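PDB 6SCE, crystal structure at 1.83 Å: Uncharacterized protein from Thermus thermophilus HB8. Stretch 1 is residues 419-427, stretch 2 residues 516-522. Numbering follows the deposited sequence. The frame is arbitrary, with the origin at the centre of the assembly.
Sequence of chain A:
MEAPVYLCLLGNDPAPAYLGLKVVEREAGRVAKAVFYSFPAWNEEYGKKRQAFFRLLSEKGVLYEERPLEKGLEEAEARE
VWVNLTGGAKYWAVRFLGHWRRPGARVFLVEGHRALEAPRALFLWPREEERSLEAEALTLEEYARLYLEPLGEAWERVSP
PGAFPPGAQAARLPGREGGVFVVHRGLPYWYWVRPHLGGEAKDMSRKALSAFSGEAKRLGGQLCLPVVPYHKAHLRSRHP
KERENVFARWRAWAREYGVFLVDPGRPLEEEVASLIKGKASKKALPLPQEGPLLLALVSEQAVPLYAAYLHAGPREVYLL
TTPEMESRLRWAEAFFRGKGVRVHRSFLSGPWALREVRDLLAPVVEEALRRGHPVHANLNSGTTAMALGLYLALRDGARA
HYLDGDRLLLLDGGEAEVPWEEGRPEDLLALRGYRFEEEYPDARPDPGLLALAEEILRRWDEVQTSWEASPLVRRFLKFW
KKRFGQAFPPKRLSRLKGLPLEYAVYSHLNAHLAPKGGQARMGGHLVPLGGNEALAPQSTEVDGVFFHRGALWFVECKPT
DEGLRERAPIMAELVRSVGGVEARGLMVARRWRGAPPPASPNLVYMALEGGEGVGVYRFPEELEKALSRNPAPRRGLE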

ATOM      1  N   PRO A 419     -10.756  -9.897 -16.170  1.00 32.40           N
ATOM      2  CA  PRO A 419     -11.689  -9.089 -16.985  1.00 32.96           C
ATOM      3  C   PRO A 419     -11.744  -7.643 -16.471  1.00 32.67           C
ATOM      4  O   PRO A 419     -12.752  -7.192 -15.940  1.00 32.63           O
ATOM      5  CB  PRO A 419     -13.030  -9.798 -16.824  1.00 36.04           C
ATOM      6  CG  PRO A 419     -12.899 -10.685 -15.630  1.00 37.25           C
ATOM      7  CD  PRO A 419     -11.435 -10.896 -15.338  1.00 33.58           C
ATOM      8  N   TRP A 420     -10.668  -6.912 -16.684  1.00 32.27           N
ATOM      9  CA  TRP A 420     -10.541  -5.586 -16.104  1.00 33.89           C
ATOM     10  C   TRP A 420     -11.590  -4.641 -16.667  1.00 37.38           C
ATOM     11  O   TRP A 420     -11.948  -3.671 -16.006  1.00 37.23           O
ATOM     12  CB  TRP A 420      -9.187  -4.990 -16.419  1.00 34.87           C
ATOM     13  CG  TRP A 420      -8.023  -5.635 -15.716  1.00 33.19           C
ATOM     14  CD1 TRP A 420      -6.967  -6.249 -16.296  1.00 33.73           C
ATOM     15  CD2 TRP A 420      -7.774  -5.632 -14.313  1.00 32.97           C
ATOM     16  NE1 TRP A 420      -6.076  -6.664 -15.327  1.00 36.39           N
ATOM     17  CE2 TRP A 420      -6.545  -6.273 -14.105  1.00 33.96           C
ATOM     18  CE3 TRP A 420      -8.475  -5.142 -13.208  1.00 35.34           C
ATOM     19  CZ2 TRP A 420      -6.004  -6.465 -12.832  1.00 35.27           C
ATOM     20  CZ3 TRP A 420      -7.915  -5.318 -11.931  1.00 35.84           C
ATOM     21  CH2 TRP A 420      -6.703  -5.968 -11.773  1.00 33.18           C
ATOM     22  N   GLU A 421     -12.080  -4.928 -17.875  1.00 35.30           N
ATOM     23  CA  GLU A 421     -13.113  -4.098 -18.507  1.00 40.84           C
ATOM     24  C   GLU A 421     -14.402  -4.042 -17.693  1.00 41.70           C
ATOM     25  O   GLU A 421     -15.211  -3.146 -17.882  1.00 42.80           O
ATOM     26  CB  GLU A 421     -13.389  -4.533 -19.967  1.00 42.61           C
ATOM     27  CG  GLU A 421     -14.118  -5.863 -20.129  1.00 44.75           C
ATOM     28  CD  GLU A 421     -13.231  -7.083 -19.904  1.00 48.46           C
ATOM     29  OE1 GLU A 421     -12.008  -6.932 -19.675  1.00 46.38           O
ATOM     30  OE2 GLU A 421     -13.759  -8.211 -19.956  1.00 54.01           O
ATOM     31  N   GLU A 422     -14.583  -4.987 -16.781  1.00 38.18           N
ATOM     32  CA  GLU A 422     -15.723  -4.983 -15.852  1.00 38.82           C
ATOM     33  C   GLU A 422     -15.482  -4.180 -14.591  1.00 36.10           C
ATOM     34  O   GLU A 422     -16.359  -4.070 -13.756  1.00 37.71           O
ATOM     35  CB  GLU A 422     -16.066  -6.398 -15.421  1.00 39.63           C
ATOM     36  CG  GLU A 422     -16.370  -7.365 -16.545  1.00 46.82           C
ATOM     37  CD  GLU A 422     -16.598  -8.768 -16.021  1.00 54.71           C
ATOM     38  OE1 GLU A 422     -16.643  -8.948 -14.772  1.00 64.48           O
ATOM     39  OE2 GLU A 422     -16.702  -9.697 -16.842  1.00 60.45           O
ATOM     40  N   GLY A 423     -14.280  -3.661 -14.437  1.00 37.39           N
ATOM     41  CA  GLY A 423     -13.899  -2.890 -13.263  1.00 42.38           C
ATOM     42  C   GLY A 423     -14.460  -1.483 -13.321  1.00 44.01           C
ATOM     43  O   GLY A 423     -14.782  -0.957 -14.414  1.00 38.69           O
ATOM     44  N   ARG A 424     -14.625  -0.892 -12.143  1.00 38.57           N
ATOM     45  CA  ARG A 424     -15.096   0.497 -12.045  1.00 43.00           C
ATOM     46  C   ARG A 424     -14.328   1.184 -10.937  1.00 39.25           C
ATOM     47  O   ARG A 424     -14.210   0.622  -9.826  1.00 35.96           O
ATOM     48  CB  ARG A 424     -16.588   0.551 -11.739  1.00 45.15           C
ATOM     49  CG  ARG A 424     -17.460  -0.266 -12.671  1.00 51.57           C
ATOM     50  CD  ARG A 424     -18.904  -0.316 -12.189  1.00 61.37           C
ATOM     51  NE  ARG A 424     -19.577  -1.531 -12.653  1.00 71.67           N
ATOM     52  CZ  ARG A 424     -20.773  -1.961 -12.241  1.00 75.06           C
ATOM     53  NH1 ARG A 424     -21.481  -1.272 -11.349  1.00 79.24           N
ATOM     54  NH2 ARG A 424     -21.270  -3.088 -12.736  1.00 76.83           N
ATOM     55  N   PRO A 425     -13.828   2.399 -11.202  1.00 37.35           N
ATOM     56  CA  PRO A 425     -13.046   3.044 -10.178  1.00 37.41           C
ATOM     57  C   PRO A 425     -13.835   3.302  -8.885  1.00 36.21           C
ATOM     58  O   PRO A 425     -13.256   3.260  -7.815  1.00 35.63           O
ATOM     59  CB  PRO A 425     -12.581   4.362 -10.827  1.00 39.09           C
ATOM     60  CG  PRO A 425     -13.322   4.506 -12.085  1.00 39.95           C
ATOM     61  CD  PRO A 425     -13.927   3.197 -12.438  1.00 40.02           C
ATOM     62  N   GLU A 426     -15.132   3.547  -8.989  1.00 37.63           N
ATOM     63  CA  GLU A 426     -15.935   3.795  -7.816  1.00 39.95           C
ATOM     64  C   GLU A 426     -16.089   2.521  -6.951  1.00 39.38           C
ATOM     65  O   GLU A 426     -16.227   2.629  -5.736  1.00 35.90           O
ATOM     66  CB  GLU A 426     -17.296   4.417  -8.169  1.00 41.05           C
ATOM     67  CG  GLU A 426     -18.182   3.606  -9.098  1.00 43.11           C
ATOM     68  CD  GLU A 426     -17.864   3.787 -10.579  1.00 44.84           C
ATOM     69  OE1 GLU A 426     -16.790   4.335 -10.955  1.00 43.38           O
ATOM     70  OE2 GLU A 426     -18.701   3.351 -11.386  1.00 50.01           O
ATOM     71  N   ASP A 427     -16.045   1.336  -7.574  1.00 36.27           N
ATOM     72  CA  ASP A 427     -16.130   0.071  -6.834  1.00 35.96           C
ATOM     73  C   ASP A 427     -14.833  -0.189  -6.105  1.00 34.37           C
ATOM     74  O   ASP A 427     -14.842  -0.518  -4.925  1.00 35.18           O
ATOM     75  CB  ASP A 427     -16.496  -1.109  -7.744  1.00 38.49           C
ATOM     76  CG  ASP A 427     -17.939  -1.049  -8.220  1.00 43.47           C
ATOM     77  OD1 ASP A 427     -18.686  -0.196  -7.736  1.00 45.62           O
ATOM     78  OD2 ASP A 427     -18.336  -1.836  -9.092  1.00 46.71           O
ATOM     79  N   LYS A 516      -9.648   0.102 -24.848  1.00 64.49           N
ATOM     80  CA  LYS A 516      -8.790  -0.852 -24.138  1.00 61.50           C
ATOM     81  C   LYS A 516      -9.389  -1.409 -22.827  1.00 58.62           C
ATOM     82  O   LYS A 516      -8.681  -2.048 -22.059  1.00 57.43           O
ATOM     83  CB  LYS A 516      -7.432  -0.191 -23.860  1.00 62.94           C
ATOM     84  CG  LYS A 516      -6.663   0.166 -25.124  1.00 64.32           C
ATOM     85  CD  LYS A 516      -5.611   1.235 -24.898  1.00 66.18           C
ATOM     86  CE  LYS A 516      -4.606   0.829 -23.839  1.00 76.25           C
ATOM     87  NZ  LYS A 516      -3.479   1.795 -23.752  1.00 80.68           N
ATOM     88  N   GLY A 517     -10.675  -1.179 -22.583  1.00 52.89           N
ATOM     89  CA  GLY A 517     -11.343  -1.703 -21.394  1.00 60.48           C
ATOM     90  C   GLY A 517     -11.156  -0.895 -20.105  1.00 60.85           C
ATOM     91  O   GLY A 517     -11.530  -1.362 -19.022  1.00 63.71           O
ATOM     92  N   GLY A 518     -10.584   0.306 -20.210  1.00 52.38           N
ATOM     93  CA  GLY A 518     -10.391   1.182 -19.047  1.00 52.50           C
ATOM     94  C   GLY A 518     -11.623   2.048 -18.817  1.00 51.07           C
ATOM     95  O   GLY A 518     -12.433   2.254 -19.726  1.00 46.68           O
ATOM     96  N   GLN A 519     -11.763   2.554 -17.601  1.00 49.00           N
ATOM     97  CA  GLN A 519     -12.901   3.394 -17.238  1.00 52.09           C
ATOM     98  C   GLN A 519     -12.401   4.756 -16.735  1.00 53.37           C
ATOM     99  O   GLN A 519     -11.552   4.806 -15.840  1.00 55.34           O
ATOM    100  CB  GLN A 519     -13.726   2.701 -16.158  1.00 53.50           C
ATOM    101  CG  GLN A 519     -14.604   1.578 -16.680  1.00 57.58           C
ATOM    102  CD  GLN A 519     -16.019   2.046 -17.003  1.00 66.88           C
ATOM    103  OE1 GLN A 519     -16.215   3.075 -17.666  1.00 68.00           O
ATOM    104  NE2 GLN A 519     -17.019   1.302 -16.512  1.00 65.76           N
ATOM    105  N   ALA A 520     -12.927   5.839 -17.314  1.00 46.10           N
ATOM    106  CA  ALA A 520     -12.602   7.216 -16.887  1.00 45.62           C
ATOM    107  C   ALA A 520     -13.823   7.929 -16.323  1.00 44.30           C
ATOM    108  O   ALA A 520     -14.958   7.658 -16.721  1.00 45.27           O
ATOM    109  CB  ALA A 520     -12.007   8.010 -18.038  1.00 47.34           C
ATOM    110  N   ARG A 521     -13.571   8.814 -15.363  1.00 42.61           N
ATOM    111  CA  ARG A 521     -14.596   9.583 -14.698  1.00 40.92           C
ATOM    112  C   ARG A 521     -14.114  11.009 -14.513  1.00 40.82           C
ATOM    113  O   ARG A 521     -12.903  11.277 -14.423  1.00 37.97           O
ATOM    114  CB  ARG A 521     -14.904   9.033 -13.304  1.00 42.78           C
ATOM    115  CG  ARG A 521     -15.300   7.570 -13.248  1.00 44.06           C
ATOM    116  CD  ARG A 521     -16.757   7.354 -13.624  1.00 48.14           C
ATOM    117  NE  ARG A 521     -17.126   5.958 -13.437  1.00 48.44           N
ATOM    118  CZ  ARG A 521     -17.018   5.011 -14.367  1.00 49.99           C
ATOM    119  NH1 ARG A 521     -16.576   5.289 -15.593  1.00 52.74           N
ATOM    120  NH2 ARG A 521     -17.381   3.768 -14.075  1.00 49.81           N
HETATM  121  N   MSE A 522     -15.078  11.920 -14.392  1.00 39.73           N
HETATM  122  CA  MSE A 522     -14.759  13.307 -14.065  1.00 41.45           C
HETATM  123  C   MSE A 522     -14.538  13.384 -12.572  1.00 43.92           C
HETATM  124  O   MSE A 522     -14.428  12.350 -11.899  1.00 42.42           O
HETATM  125  CB  MSE A 522     -15.877  14.187 -14.638  1.00 39.62           C
HETATM  126  CG  MSE A 522     -15.714  14.219 -16.141  1.00 42.21           C
HETATM  127 SE   MSE A 522     -16.717  15.801 -16.838  1.00 48.17          SE
HETATM  128  CE  MSE A 522     -15.364  17.085 -16.271  1.00 42.49           C
TER
HETATM  129  O   HOH W   1     -16.708  -1.314 -16.251  1.00 50.69           O

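What lets the backbones come so close at Gly517? The CA atoms of Glu421 and Gly517 lie 4.1 Å apart, and the carbonyl of Gly517 makes the contact: its O sits 3.2 Å from Glu421 CA, with an angle of 164° at the hydrogen, a nearly straight CA-H...O contact. Gly517 suits the spot twice over. Its phi/psi of 82/10 would jam a CB against the carbonyl oxygen of the residue before, and an ideal CB here would also lie only 3.1 Å from Glu421 CB. The side chain of Glu421, for its part, leads its carboxylate away from stretch 2, so this part of the contact rests largely on backbone atoms.

How does Gln519 reach stretch 1, when Gly518 before it makes no contact? The strand begins at Gln519, and its CA-to-CB bond points toward the other stretch. The aliphatic part of the side chain packs there: Gln519 CB is 3.8 Å from Pro425 CD, and Gln519 CG is 3.4 Å from Gly423 O. The amide is joined to the neighbouring backbone by a water. That water accepts from Gln519 NE2 at 2.6 Å and donates to Glu421 O at 2.9 Å and to Gly423 O at 2.7 Å, so one molecule gathers the carbonyls of Glu421 and Gly423 and the amide facing them.

What does Ala520 contribute, if its side chain points away? Strand alternation turns its CB from stretch 1, but its carbonyl helps to position the next residue. Arg521 NH1 donates to Ala520 O at 3.1 Å and to Gln519 OE1, also at 3.1 Å and almost straight at 176°. Both bonds stay within stretch 2 and hold one end of the guanidinium, while NE and NH2 are used across the contact.

How is Arg521 bound to the start of the helix? Its CB points toward stretch 1, and its guanidinium forms a salt bridge with Glu426, whose p rotamer at chi1 helps bring the carboxylate nearer. Arg521 NH2 donates to Glu426 OE2 at 3.0 Å with an angle of 170°, the best aligned of the three bonds; Arg521 NE reaches Glu426 OE1 at 3.0 Å and 134°, and a weak bond runs from Arg521 NH2 to Glu426 OE1 at 3.2 Å. Glu426 OE1 lies at the edge of the guanidinium, near its plane, whereas Pro425 CD covers one face. Nearer the backbone, Arg521 CG packs 3.8 Å from Pro425 CG.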